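Local coordinates for SmhA (Serratia marcescens, PDB 7A27), which is the A component of a tripartite alpha-pore-forming toxin, captured here in its soluble, largely helical form, and probably acts on membranes, at residues A16-I21 with K347-A352; G78-A83 with A354-N359; A125-H130 with L300-W305; A135-L140 with T294-A299. All blocks are in the same frame, centred on the assembly; numbering follows the deposited sequence.

Interaction 1 (A16-I21 with K347-A352); sequences AMHISI and KSIDNA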
loop_
_atom_site.group_PDB
_atom_site.type_symbol
_atom_site.label_atom_id
_atom_site.label_comp_id
_atom_site.label_asym_id
_atom_site.label_seq_id
_atom_site.Cartn_x
_atom_site.Cartn_y
_atom_site.Cartn_z
ATOM N N ALA A 16 -8.663 11.797 -2.480
ATOM C CA ALA A 16 -7.195 11.844 -2.645
ATOM C C ALA A 16 -6.526 11.005 -1.547
ATOM O O ALA A 16 -5.598 10.247 -1.834
ATOM C CB ALA A 16 -6.727 13.273 -2.607
ATOM N N MET A 17 -6.985 11.146 -0.315
ATOM C CA MET A 17 -6.410 10.455 0.856
ATOM C C MET A 17 -6.494 8.946 0.641
ATOM O O MET A 17 -5.509 8.290 0.961
ATOM C CB MET A 17 -7.126 10.859 2.145
ATOM C CG MET A 17 -6.370 10.472 3.397
ATOM S SD MET A 17 -6.594 11.676 4.661
ATOM C CE MET A 17 -5.512 12.960 4.026
ATOM N N HIS A 18 -7.599 8.422 0.097
ATOM C CA HIS A 18 -7.783 6.970 -0.180
ATOM C C HIS A 18 -6.849 6.555 -1.322
ATOM O O HIS A 18 -6.250 5.471 -1.224
ATOM C CB HIS A 18 -9.249 6.613 -0.466
ATOM C CG HIS A 18 -10.096 6.372 0.743
ATOM N ND1 HIS A 18 -10.819 7.358 1.348
ATOM C CD2 HIS A 18 -10.350 5.251 1.459
ATOM C CE1 HIS A 18 -11.483 6.849 2.378
ATOM N NE2 HIS A 18 -11.238 5.557 2.456
ATOM N N ILE A 19 -6.709 7.385 -2.349
ATOM C CA ILE A 19 -5.788 7.130 -3.495
ATOM C C ILE A 19 -4.336 7.044 -2.975
ATOM O O ILE A 19 -3.636 6.105 -3.359
ATOM C CB ILE A 19 -6.006 8.199 -4.589
ATOM C CG1 ILE A 19 -7.392 8.041 -5.226
ATOM C CG2 ILE A 19 -4.892 8.176 -5.621
ATOM C CD1 ILE A 19 -7.765 9.121 -6.214
ATOM N N SER A 20 -3.897 7.947 -2.093
ATOM C CA SER A 20 -2.507 7.928 -1.578
ATOM C C SER A 20 -2.309 6.679 -0.710
ATOM O O SER A 20 -1.146 6.210 -0.629
ATOM C CB SER A 20 -2.111 9.197 -0.855
ATOM O OG SER A 20 -2.646 9.229 0.461
ATOM N N ILE A 21 -3.379 6.133 -0.106
ATOM C CA ILE A 21 -3.301 4.875 0.696
ATOM C C ILE A 21 -3.180 3.712 -0.281
ATOM O O ILE A 21 -2.234 2.919 -0.119
ATOM C CB ILE A 21 -4.491 4.692 1.650
ATOM C CG1 ILE A 21 -4.455 5.737 2.770
ATOM C CG2 ILE A 21 -4.497 3.271 2.211
ATOM C CD1 ILE A 21 -5.713 5.804 3.618
ATOM N N LYS A 347 -16.818 5.893 -7.270
ATOM C CA LYS A 347 -16.213 5.197 -8.440
ATOM C C LYS A 347 -14.734 4.926 -8.135
ATOM O O LYS A 347 -14.252 3.801 -8.401
ATOM C CB LYS A 347 -16.292 6.019 -9.724
ATOM C CG LYS A 347 -17.674 6.498 -10.142
ATOM C CD LYS A 347 -18.712 5.449 -10.504
ATOM C CE LYS A 347 -20.019 6.122 -10.888
ATOM N NZ LYS A 347 -21.086 5.150 -11.222
ATOM N N SER A 348 -14.021 5.928 -7.620
ATOM C CA SER A 348 -12.598 5.818 -7.220
ATOM C C SER A 348 -12.442 4.621 -6.268
ATOM O O SER A 348 -11.475 3.849 -6.434
ATOM C CB SER A 348 -12.116 7.111 -6.628
ATOM O OG SER A 348 -10.777 6.971 -6.169
ATOM N N ILE A 349 -13.401 4.451 -5.350
ATOM C CA ILE A 349 -13.463 3.352 -4.340
ATOM C C ILE A 349 -13.707 2.020 -5.045
ATOM O O ILE A 349 -12.996 1.048 -4.723
ATOM C CB ILE A 349 -14.552 3.600 -3.276
ATOM C CG1 ILE A 349 -14.341 4.909 -2.511
ATOM C CG2 ILE A 349 -14.629 2.401 -2.315
ATOM C CD1 ILE A 349 -13.244 4.837 -1.467
ATOM N N ASP A 350 -14.705 1.955 -5.925
ATOM C CA ASP A 350 -15.038 0.721 -6.682
ATOM C C ASP A 350 -13.771 0.179 -7.357
ATOM O O ASP A 350 -13.538 -1.056 -7.282
ATOM C CB ASP A 350 -16.154 0.975 -7.699
ATOM C CG ASP A 350 -17.556 1.090 -7.112
ATOM O OD1 ASP A 350 -17.799 0.533 -6.034
ATOM O OD2 ASP A 350 -18.407 1.721 -7.758
ATOM N N ASN A 351 -12.971 1.067 -7.966
ATOM C CA ASN A 351 -11.745 0.694 -8.730
ATOM C C ASN A 351 -10.654 0.222 -7.753
ATOM O O ASN A 351 -9.929 -0.720 -8.096
ATOM C CB ASN A 351 -11.259 1.813 -9.663
ATOM C CG ASN A 351 -10.130 1.365 -10.584
ATOM O OD1 ASN A 351 -10.191 0.291 -11.184
ATOM N ND2 ASN A 351 -9.089 2.170 -10.719
ATOM N N ALA A 352 -10.524 0.858 -6.592
ATOM C CA ALA A 352 -9.512 0.498 -5.571
ATOM C C ALA A 352 -9.805 -0.911 -5.051
ATOM O O ALA A 352 -8.843 -1.699 -4.914
ATOM C CB ALA A 352 -9.484 1.501 -4.452
#

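Interaction 2 (G78-A83 with A354-N359); sequences GLYTKA and ANYAGN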
loop_
_atom_site.group_PDB
_atom_site.type_symbol
_atom_site.label_atom_id
_atom_site.label_comp_id
_atom_site.label_asym_id
_atom_site.label_seq_id
_atom_site.Cartn_x
_atom_site.Cartn_y
_atom_site.Cartn_z
ATOM N N GLY A 78 -12.535 -3.057 4.114
ATOM C CA GLY A 78 -13.617 -2.712 5.051
ATOM C C GLY A 78 -13.825 -1.210 5.145
ATOM O O GLY A 78 -14.971 -0.782 5.032
ATOM N N LEU A 79 -12.753 -0.439 5.330
ATOM C CA LEU A 79 -12.811 1.047 5.456
ATOM C C LEU A 79 -13.259 1.675 4.135
ATOM O O LEU A 79 -13.925 2.732 4.188
ATOM C CB LEU A 79 -11.452 1.630 5.828
ATOM C CG LEU A 79 -10.959 1.336 7.236
ATOM C CD1 LEU A 79 -9.595 1.983 7.453
ATOM C CD2 LEU A 79 -11.961 1.762 8.306
ATOM N N TYR A 80 -12.834 1.112 3.003
ATOM C CA TYR A 80 -13.203 1.640 1.676
ATOM C C TYR A 80 -14.721 1.463 1.498
ATOM O O TYR A 80 -15.392 2.423 1.091
ATOM C CB TYR A 80 -12.388 0.970 0.564
ATOM C CG TYR A 80 -10.958 1.426 0.381
ATOM C CD1 TYR A 80 -9.983 1.134 1.316
ATOM C CD2 TYR A 80 -10.555 2.094 -0.770
ATOM C CE1 TYR A 80 -8.663 1.531 1.148
ATOM C CE2 TYR A 80 -9.234 2.475 -0.967
ATOM C CZ TYR A 80 -8.282 2.189 -0.002
ATOM O OH TYR A 80 -6.975 2.551 -0.169
ATOM N N THR A 81 -15.246 0.278 1.828
ATOM C CA THR A 81 -16.689 -0.054 1.704
ATOM C C THR A 81 -17.500 0.996 2.480
ATOM O O THR A 81 -18.537 1.481 1.953
ATOM C CB THR A 81 -16.977 -1.491 2.160
ATOM O OG1 THR A 81 -16.079 -2.351 1.450
ATOM C CG2 THR A 81 -18.409 -1.924 1.911
ATOM N N LYS A 82 -17.015 1.371 3.666
ATOM C CA LYS A 82 -17.683 2.364 4.543
ATOM C C LYS A 82 -17.871 3.675 3.762
ATOM O O LYS A 82 -18.964 4.261 3.859
ATOM C CB LYS A 82 -16.912 2.454 5.865
ATOM C CG LYS A 82 -17.214 1.295 6.811
ATOM C CD LYS A 82 -16.206 1.125 7.939
ATOM C CE LYS A 82 -16.732 0.448 9.185
ATOM N NZ LYS A 82 -17.633 -0.695 8.904
ATOM N N ALA A 83 -16.882 4.082 2.966
ATOM C CA ALA A 83 -16.963 5.281 2.112
ATOM C C ALA A 83 -18.070 5.106 1.060
ATOM O O ALA A 83 -18.879 6.025 0.922
ATOM C CB ALA A 83 -15.623 5.578 1.495
ATOM N N ALA A 354 -11.510 -3.312 -6.640
ATOM C CA ALA A 354 -11.258 -4.210 -7.789
ATOM C C ALA A 354 -9.750 -4.472 -7.875
ATOM O O ALA A 354 -9.367 -5.619 -8.125
ATOM C CB ALA A 354 -11.797 -3.625 -9.068
ATOM N N ASN A 355 -8.938 -3.445 -7.640
ATOM C CA ASN A 355 -7.458 -3.541 -7.673
ATOM C C ASN A 355 -6.971 -4.418 -6.513
ATOM O O ASN A 355 -6.142 -5.298 -6.765
ATOM C CB ASN A 355 -6.794 -2.161 -7.676
ATOM C CG ASN A 355 -6.654 -1.545 -9.057
ATOM O OD1 ASN A 355 -6.541 -2.252 -10.053
ATOM N ND2 ASN A 355 -6.591 -0.225 -9.112
ATOM N N TYR A 356 -7.466 -4.208 -5.288
ATOM C CA TYR A 356 -7.055 -5.027 -4.114
ATOM C C TYR A 356 -7.420 -6.485 -4.371
ATOM O O TYR A 356 -6.704 -7.355 -3.859
ATOM C CB TYR A 356 -7.707 -4.554 -2.813
ATOM C CG TYR A 356 -7.106 -3.322 -2.178
ATOM C CD1 TYR A 356 -5.833 -3.350 -1.633
ATOM C CD2 TYR A 356 -7.832 -2.155 -2.046
ATOM C CE1 TYR A 356 -5.276 -2.234 -1.026
ATOM C CE2 TYR A 356 -7.287 -1.037 -1.462
ATOM C CZ TYR A 356 -6.012 -1.068 -0.933
ATOM O OH TYR A 356 -5.530 0.066 -0.340
ATOM N N ALA A 357 -8.495 -6.747 -5.118
ATOM C CA ALA A 357 -8.931 -8.124 -5.454
ATOM C C ALA A 357 -7.968 -8.712 -6.486
ATOM O O ALA A 357 -7.439 -9.803 -6.224
ATOM C CB ALA A 357 -10.354 -8.144 -5.956
ATOM N N GLY A 358 -7.731 -7.992 -7.589
ATOM C CA GLY A 358 -6.923 -8.435 -8.745
ATOM C C GLY A 358 -5.452 -8.562 -8.412
ATOM O O GLY A 358 -4.823 -9.559 -8.843
ATOM N N ASN A 359 -4.936 -7.618 -7.626
ATOM C CA ASN A 359 -3.504 -7.528 -7.244
ATOM C C ASN A 359 -3.168 -8.514 -6.118
ATOM O O ASN A 359 -2.049 -8.378 -5.571
ATOM C CB ASN A 359 -3.130 -6.103 -6.831
ATOM C CG ASN A 359 -1.635 -5.866 -6.768
ATOM O OD1 ASN A 359 -0.884 -6.381 -7.597
ATOM N ND2 ASN A 359 -1.197 -5.089 -5.790
#

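Interaction 3 (A125-H130 with L300-W305); sequences AAQAVH and LLPTEW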
loop_
_atom_site.group_PDB
_atom_site.type_symbol
_atom_site.label_atom_id
_atom_site.label_comp_id
_atom_site.label_asym_id
_atom_site.label_seq_id
_atom_site.Cartn_x
_atom_site.Cartn_y
_atom_site.Cartn_z
ATOM N N ALA A 125 -13.609 3.699 13.309
ATOM C CA ALA A 125 -13.316 2.449 12.580
ATOM C C ALA A 125 -11.919 2.556 11.971
ATOM O O ALA A 125 -11.149 1.585 12.058
ATOM C CB ALA A 125 -14.342 2.207 11.503
ATOM N N ALA A 126 -11.626 3.696 11.352
ATOM C CA ALA A 126 -10.315 3.987 10.750
ATOM C C ALA A 126 -9.262 4.027 11.861
ATOM O O ALA A 126 -8.194 3.425 11.677
ATOM C CB ALA A 126 -10.377 5.276 9.992
ATOM N N GLN A 127 -9.547 4.682 12.989
ATOM C CA GLN A 127 -8.558 4.735 14.093
ATOM C C GLN A 127 -8.150 3.306 14.463
ATOM O O GLN A 127 -6.940 3.057 14.601
ATOM C CB GLN A 127 -9.083 5.440 15.341
ATOM C CG GLN A 127 -7.972 5.838 16.319
ATOM C CD GLN A 127 -7.091 6.927 15.751
ATOM O OE1 GLN A 127 -7.551 8.006 15.377
ATOM N NE2 GLN A 127 -5.804 6.642 15.699
ATOM N N ALA A 128 -9.119 2.398 14.590
ATOM C CA ALA A 128 -8.891 0.990 14.998
ATOM C C ALA A 128 -7.882 0.328 14.059
ATOM O O ALA A 128 -6.968 -0.365 14.547
ATOM C CB ALA A 128 -10.195 0.227 15.027
ATOM N N VAL A 129 -8.051 0.538 12.760
ATOM C CA VAL A 129 -7.155 -0.038 11.721
ATOM C C VAL A 129 -5.767 0.597 11.842
ATOM O O VAL A 129 -4.770 -0.146 11.758
ATOM C CB VAL A 129 -7.742 0.145 10.313
ATOM C CG1 VAL A 129 -6.720 -0.170 9.246
ATOM C CG2 VAL A 129 -8.995 -0.693 10.111
ATOM N N HIS A 130 -5.681 1.918 12.015
ATOM C CA HIS A 130 -4.377 2.623 12.136
ATOM C C HIS A 130 -3.610 2.108 13.352
ATOM O O HIS A 130 -2.390 1.937 13.253
ATOM C CB HIS A 130 -4.542 4.137 12.233
ATOM C CG HIS A 130 -3.229 4.830 12.381
ATOM N ND1 HIS A 130 -2.736 5.258 13.602
ATOM C CD2 HIS A 130 -2.269 5.095 11.470
ATOM C CE1 HIS A 130 -1.562 5.815 13.422
ATOM N NE2 HIS A 130 -1.246 5.726 12.124
ATOM N N LEU A 300 -3.686 9.852 8.826
ATOM C CA LEU A 300 -4.461 11.087 8.546
ATOM C C LEU A 300 -5.944 10.769 8.277
ATOM O O LEU A 300 -6.760 11.722 8.312
ATOM C CB LEU A 300 -3.854 11.825 7.347
ATOM C CG LEU A 300 -2.335 12.009 7.279
ATOM C CD1 LEU A 300 -1.964 12.548 5.903
ATOM C CD2 LEU A 300 -1.804 12.905 8.395
ATOM N N LEU A 301 -6.302 9.503 8.039
ATOM C CA LEU A 301 -7.676 9.113 7.612
ATOM C C LEU A 301 -8.703 9.366 8.724
ATOM O O LEU A 301 -9.757 9.932 8.438
ATOM C CB LEU A 301 -7.678 7.657 7.156
ATOM C CG LEU A 301 -8.995 7.166 6.555
ATOM C CD1 LEU A 301 -9.410 7.980 5.350
ATOM C CD2 LEU A 301 -8.892 5.713 6.170
ATOM N N PRO A 302 -8.475 8.952 9.995
ATOM C CA PRO A 302 -9.438 9.207 11.060
ATOM C C PRO A 302 -9.793 10.705 11.155
ATOM O O PRO A 302 -10.954 11.050 11.186
ATOM C CB PRO A 302 -8.692 8.716 12.315
ATOM C CG PRO A 302 -7.731 7.677 11.812
ATOM C CD PRO A 302 -7.295 8.236 10.479
ATOM N N THR A 303 -8.778 11.572 11.175
ATOM C CA THR A 303 -8.934 13.045 11.189
ATOM C C THR A 303 -9.843 13.474 10.032
ATOM O O THR A 303 -10.757 14.268 10.278
ATOM C CB THR A 303 -7.562 13.726 11.114
ATOM O OG1 THR A 303 -6.802 13.164 12.184
ATOM C CG2 THR A 303 -7.631 15.240 11.163
ATOM N N GLU A 304 -9.627 12.953 8.823
ATOM C CA GLU A 304 -10.427 13.360 7.643
ATOM C C GLU A 304 -11.880 12.917 7.812
ATOM O O GLU A 304 -12.745 13.692 7.407
ATOM C CB GLU A 304 -9.801 12.930 6.321
ATOM C CG GLU A 304 -8.835 13.987 5.787
ATOM C CD GLU A 304 -9.451 15.302 5.321
ATOM O OE1 GLU A 304 -10.453 15.261 4.584
ATOM O OE2 GLU A 304 -8.925 16.366 5.683
ATOM N N TRP A 305 -12.171 11.763 8.409
ATOM C CA TRP A 305 -13.583 11.375 8.657
ATOM C C TRP A 305 -14.167 12.338 9.697
ATOM O O TRP A 305 -15.314 12.799 9.521
ATOM C CB TRP A 305 -13.754 9.893 9.045
ATOM C CG TRP A 305 -13.936 8.963 7.879
ATOM C CD1 TRP A 305 -13.100 7.975 7.450
ATOM C CD2 TRP A 305 -15.041 8.978 6.962
ATOM N NE1 TRP A 305 -13.618 7.365 6.338
ATOM C CE2 TRP A 305 -14.807 7.967 6.019
ATOM C CE3 TRP A 305 -16.199 9.756 6.846
ATOM C CZ2 TRP A 305 -15.691 7.722 4.978
ATOM C CZ3 TRP A 305 -17.072 9.503 5.823
ATOM C CH2 TRP A 305 -16.818 8.499 4.902
#

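Interaction 4 (A135-L140 with T294-A299); sequences AKREML and TEQRMA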
loop_
_atom_site.group_PDB
_atom_site.type_symbol
_atom_site.label_atom_id
_atom_site.label_comp_id
_atom_site.label_asym_id
_atom_site.label_seq_id
_atom_site.Cartn_x
_atom_site.Cartn_y
_atom_site.Cartn_z
ATOM N N ALA A 135 1.125 -0.752 15.540
ATOM C CA ALA A 135 1.626 -1.875 16.364
ATOM C C ALA A 135 2.592 -2.737 15.539
ATOM O O ALA A 135 3.686 -3.050 16.033
ATOM C CB ALA A 135 0.473 -2.691 16.879
ATOM N N LYS A 136 2.196 -3.125 14.331
ATOM C CA LYS A 136 3.048 -3.930 13.434
ATOM C C LYS A 136 4.315 -3.137 13.126
ATOM O O LYS A 136 5.408 -3.710 13.235
ATOM C CB LYS A 136 2.314 -4.306 12.141
ATOM C CG LYS A 136 1.341 -5.469 12.245
ATOM C CD LYS A 136 2.070 -6.757 12.657
ATOM C CE LYS A 136 1.300 -8.049 12.457
ATOM N NZ LYS A 136 0.065 -8.155 13.272
ATOM N N ARG A 137 4.192 -1.868 12.752
ATOM C CA ARG A 137 5.377 -1.042 12.425
ATOM C C ARG A 137 6.399 -1.161 13.567
ATOM O O ARG A 137 7.573 -1.457 13.286
ATOM C CB ARG A 137 4.976 0.415 12.197
ATOM C CG ARG A 137 6.158 1.344 11.997
ATOM C CD ARG A 137 5.743 2.795 11.912
ATOM N NE ARG A 137 6.928 3.645 11.946
ATOM C CZ ARG A 137 6.919 4.956 11.784
ATOM N NH1 ARG A 137 5.780 5.586 11.538
ATOM N NH2 ARG A 137 8.053 5.631 11.845
ATOM N N GLU A 138 5.947 -0.993 14.812
ATOM C CA GLU A 138 6.804 -0.976 16.024
ATOM C C GLU A 138 7.465 -2.343 16.242
ATOM O O GLU A 138 8.463 -2.369 16.985
ATOM C CB GLU A 138 6.004 -0.479 17.232
ATOM C CG GLU A 138 5.725 1.024 17.154
ATOM C CD GLU A 138 4.630 1.565 18.063
ATOM O OE1 GLU A 138 4.287 0.864 19.035
ATOM O OE2 GLU A 138 4.111 2.694 17.789
ATOM N N MET A 139 6.969 -3.421 15.621
ATOM C CA MET A 139 7.567 -4.781 15.744
ATOM C C MET A 139 8.446 -5.069 14.518
ATOM O O MET A 139 9.487 -5.732 14.678
ATOM C CB MET A 139 6.515 -5.882 15.903
ATOM C CG MET A 139 6.048 -6.487 14.585
ATOM S SD MET A 139 5.923 -8.310 14.504
ATOM C CE MET A 139 7.405 -8.793 13.610
ATOM N N LEU A 140 8.078 -4.558 13.341
ATOM C CA LEU A 140 8.833 -4.752 12.073
ATOM C C LEU A 140 10.154 -3.975 12.071
ATOM O O LEU A 140 11.145 -4.558 11.603
ATOM C CB LEU A 140 7.962 -4.310 10.892
ATOM C CG LEU A 140 6.865 -5.285 10.471
ATOM C CD1 LEU A 140 5.912 -4.633 9.486
ATOM C CD2 LEU A 140 7.466 -6.537 9.859
ATOM N N THR A 294 2.487 3.077 4.434
ATOM C CA THR A 294 1.054 2.696 4.516
ATOM C C THR A 294 0.538 3.233 5.851
ATOM O O THR A 294 -0.406 4.001 5.815
ATOM C CB THR A 294 0.864 1.199 4.262
ATOM O OG1 THR A 294 1.373 0.921 2.954
ATOM C CG2 THR A 294 -0.579 0.756 4.337
ATOM N N GLU A 295 1.227 2.935 6.958
ATOM C CA GLU A 295 0.879 3.403 8.321
ATOM C C GLU A 295 0.754 4.925 8.332
ATOM O O GLU A 295 -0.213 5.401 8.928
ATOM C CB GLU A 295 1.952 2.959 9.313
ATOM C CG GLU A 295 1.642 3.289 10.769
ATOM C CD GLU A 295 2.077 4.653 11.283
ATOM O OE1 GLU A 295 2.994 5.240 10.707
ATOM O OE2 GLU A 295 1.505 5.121 12.283
ATOM N N GLN A 296 1.684 5.652 7.697
ATOM C CA GLN A 296 1.742 7.139 7.728
ATOM C C GLN A 296 0.570 7.760 6.954
ATOM O O GLN A 296 0.018 8.759 7.449
ATOM C CB GLN A 296 3.088 7.657 7.226
ATOM C CG GLN A 296 4.181 7.605 8.287
ATOM C CD GLN A 296 5.579 7.802 7.746
ATOM O OE1 GLN A 296 5.793 7.995 6.550
ATOM N NE2 GLN A 296 6.561 7.731 8.628
ATOM N N ARG A 297 0.198 7.223 5.794
ATOM C CA ARG A 297 -0.935 7.772 4.996
ATOM C C ARG A 297 -2.243 7.488 5.730
ATOM O O ARG A 297 -3.135 8.331 5.669
ATOM C CB ARG A 297 -1.009 7.171 3.594
ATOM C CG ARG A 297 0.251 7.375 2.773
ATOM C CD ARG A 297 0.612 8.821 2.475
ATOM N NE ARG A 297 2.046 8.862 2.143
ATOM C CZ ARG A 297 2.594 8.402 1.001
ATOM N NH1 ARG A 297 1.841 7.840 0.047
ATOM N NH2 ARG A 297 3.905 8.508 0.845
ATOM N N MET A 298 -2.314 6.347 6.418
ATOM C CA MET A 298 -3.496 5.874 7.181
ATOM C C MET A 298 -3.666 6.716 8.448
ATOM O O MET A 298 -4.807 6.841 8.906
ATOM C CB MET A 298 -3.282 4.417 7.570
ATOM C CG MET A 298 -4.492 3.747 8.189
ATOM S SD MET A 298 -5.988 3.630 7.214
ATOM C CE MET A 298 -5.202 3.308 5.650
ATOM N N ALA A 299 -2.597 7.304 8.980
ATOM C CA ALA A 299 -2.628 8.120 10.216
ATOM C C ALA A 299 -3.556 9.330 10.035
ATOM O O ALA A 299 -4.188 9.752 11.012
ATOM C CB ALA A 299 -1.248 8.583 10.565
#

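Interaction 1 (A16-I21 with K347-A352)
His-18 and Ile-349 bring their CA atoms to 7.9 Å from each other, and the CA atoms of Ile-19 and Ser-348 give the same separation. Ile-19 follows His-18 while Ser-348 precedes Ile-349, but the CA paths of the two helical segments still run broadly the same way. From this spacing Ile-349 reaches over the His-18 imidazole: its CD1 stands 4.2 Å from the ring centroid, 16° off the normal, which meets the definition of a CH-pi contact over the face. Both torsions of Ile-349 are near -60° (chi1 -59°, chi2 -76°), folding CD1 back across the gap. The imidazole is also held by its ND1, hydrogen-bonded to Leu-14 O one turn earlier. One position along, Ile-19 lies against a hydroxyl, with its CG1 3.7 Å from Ser-348 OG and its CD1 at 3.7 Å from the same OG; this is van der Waals packing. These two contacts join helix 14-37 to helix 325-358. Helix 48-96 closes one flank, where Tyr-80 meets the His-18 ring edge-to-face and Ala-83 touches Ile-349, while Leu-301 of helix 301-321 packs on His-18.

Interaction 2 (G78-A83 with A354-N359)
Within the long-helix bundle, Tyr-80 of helix 48-96 and Tyr-356 of the last turns of helix 325-358 form a buried T-shaped aromatic pair. The evidence is geometric: the centroids of the Tyr-80 and Tyr-356 rings are 5.3 Å apart and their planes meet at 79°, with the edge of Tyr-356 directed at the face of Tyr-80. The leading atom is Tyr-356 CE2, which lies over the Tyr-80 ring toward its rim, 3.7 Å from Tyr-80 CZ. A hydrogen bond closes the pair, Tyr-356 OH donating to Tyr-80 OH at 2.9 Å. Both CB atoms point toward the other segment, and the rings, each CG opposite its carbonyl carbon (chi1 -77° and -78°), meet in the middle of the 10.8 Å between the CA atoms of Tyr-80 and Tyr-356. Tyr-80 OH has a further and stronger partner in Ser-22 OG of helix 14-37, so the buried phenol links three helices. Asn-359, the first residue to leave helical backbone angles, takes part in a calcium site known for this protein, although no ion is bound in this model; it lies one turn beyond Tyr-356, and its side chain takes no part in the contact with Tyr-80. Here the hydroxyl-bridged T-shaped pair is buried between long helices, consistent with the elongated bundle of soluble ClyA-like alpha-pore-forming toxins.

Interaction 3 (A125-H130 with L300-W305)
The flat amide of Gln-127 meets the puckered ring of Pro-302, the two side chains crossing at about a right angle. Pro-302 CB, 3.3 Å from Gln-127 OE1, sits well out of the amide plane, and Pro-302 CG is 3.6 Å from that same OE1. The contact is one of a polar oxygen resting on aliphatic ring carbons, with no hydrogen bond implied. Gln-127 gets there through a bend in its chain: chi1 of -164° sends CG away from the backbone N, and chi2 of 68° then turns the amide back over the proline. The other side of the contact is purely apolar. Ala-126 CB touches Pro-302 CG at 4.0 Å and Leu-301 CD2 at 4.1 Å, so its methyl is seated against two consecutive residues of helix 301-321. Small groups permit a tight backbone approach, and the CA atoms of Ala-126 and Pro-302 come within 5.3 Å. The short axes are 8.7 Å apart at closest and run antiparallel, at 175°. Helices 104-155 and 301-321 are thus packed side by side, and other helices enclose them. Leu-79 of helix 48-96 touches Ala-125 and Val-129, while Leu-301 turns toward His-18 of helix 14-37; farther along, Trp-305 meets the Tyr-122 ring edge-to-face and packs against Phe-86.

Interaction 4 (A135-L140 with T294-A299)
Arg-137 and Glu-295 form a salt bridge, NH1 to OE1 at 2.9 Å, linking helices 104-155 and 272-299 of the long-helix bundle, whose segments run in roughly opposite directions. The bond is bent, with an N-H...O angle of 140°. Its two ends differ: OE1 lies nearly within the guanidinium plane, but NH1 meets that oxygen from above the carboxylate, 48° out of plane. A single NH1–OE1 bond thus replaces the flat two-pronged pairing, and the planes of the two groups are turned 64° against each other. Arg-137 can reach across because its chain is extended throughout, while Glu-295 bends at CG. Each charge has another partner. Arg-137 NE forms a salt bridge with Glu-141 on its own helix, and Glu-295 OE2 takes a weak hydrogen bond from His-130 NE2, an environment that would probably favour an ionised carboxylate. Around this polar centre, Gln-296 flanks the guanidinium obliquely; its NE2 stands 3.7 Å from Arg-137 NH1, nitrogen beside nitrogen, a packing contact. Three residues further along helix 104-155, Leu-140 packs on Phe-287 and Tyr-291 of helix 272-299. The aliphatic part of the arginine contributes too, Arg-137 CD lying 3.9 Å from Glu-295 OE1.

Interactions 2 and 3 are buried, whereas interactions 1 and 4 are only partly so, and the chemistry follows only in part: an aromatic pair with a hydroxyl bond in 2, alanine-proline packing in 3, CH-pi packing in 1 and a salt bridge in 4. Helix 325-358 serves interactions 1 and 2, whose centres lie about 8 Å apart; His-18 O and Tyr-80 OH, at 3.2 Å, probably share a hydrogen bond between them. Helix 104-155 serves interactions 3 and 4, about 13 Å apart between centres, with His-130 of one packed on Met-298 and Ala-299 of the other. Leu-79 joins the two pairs, its CD2 3.6 Å from Ala-126 N.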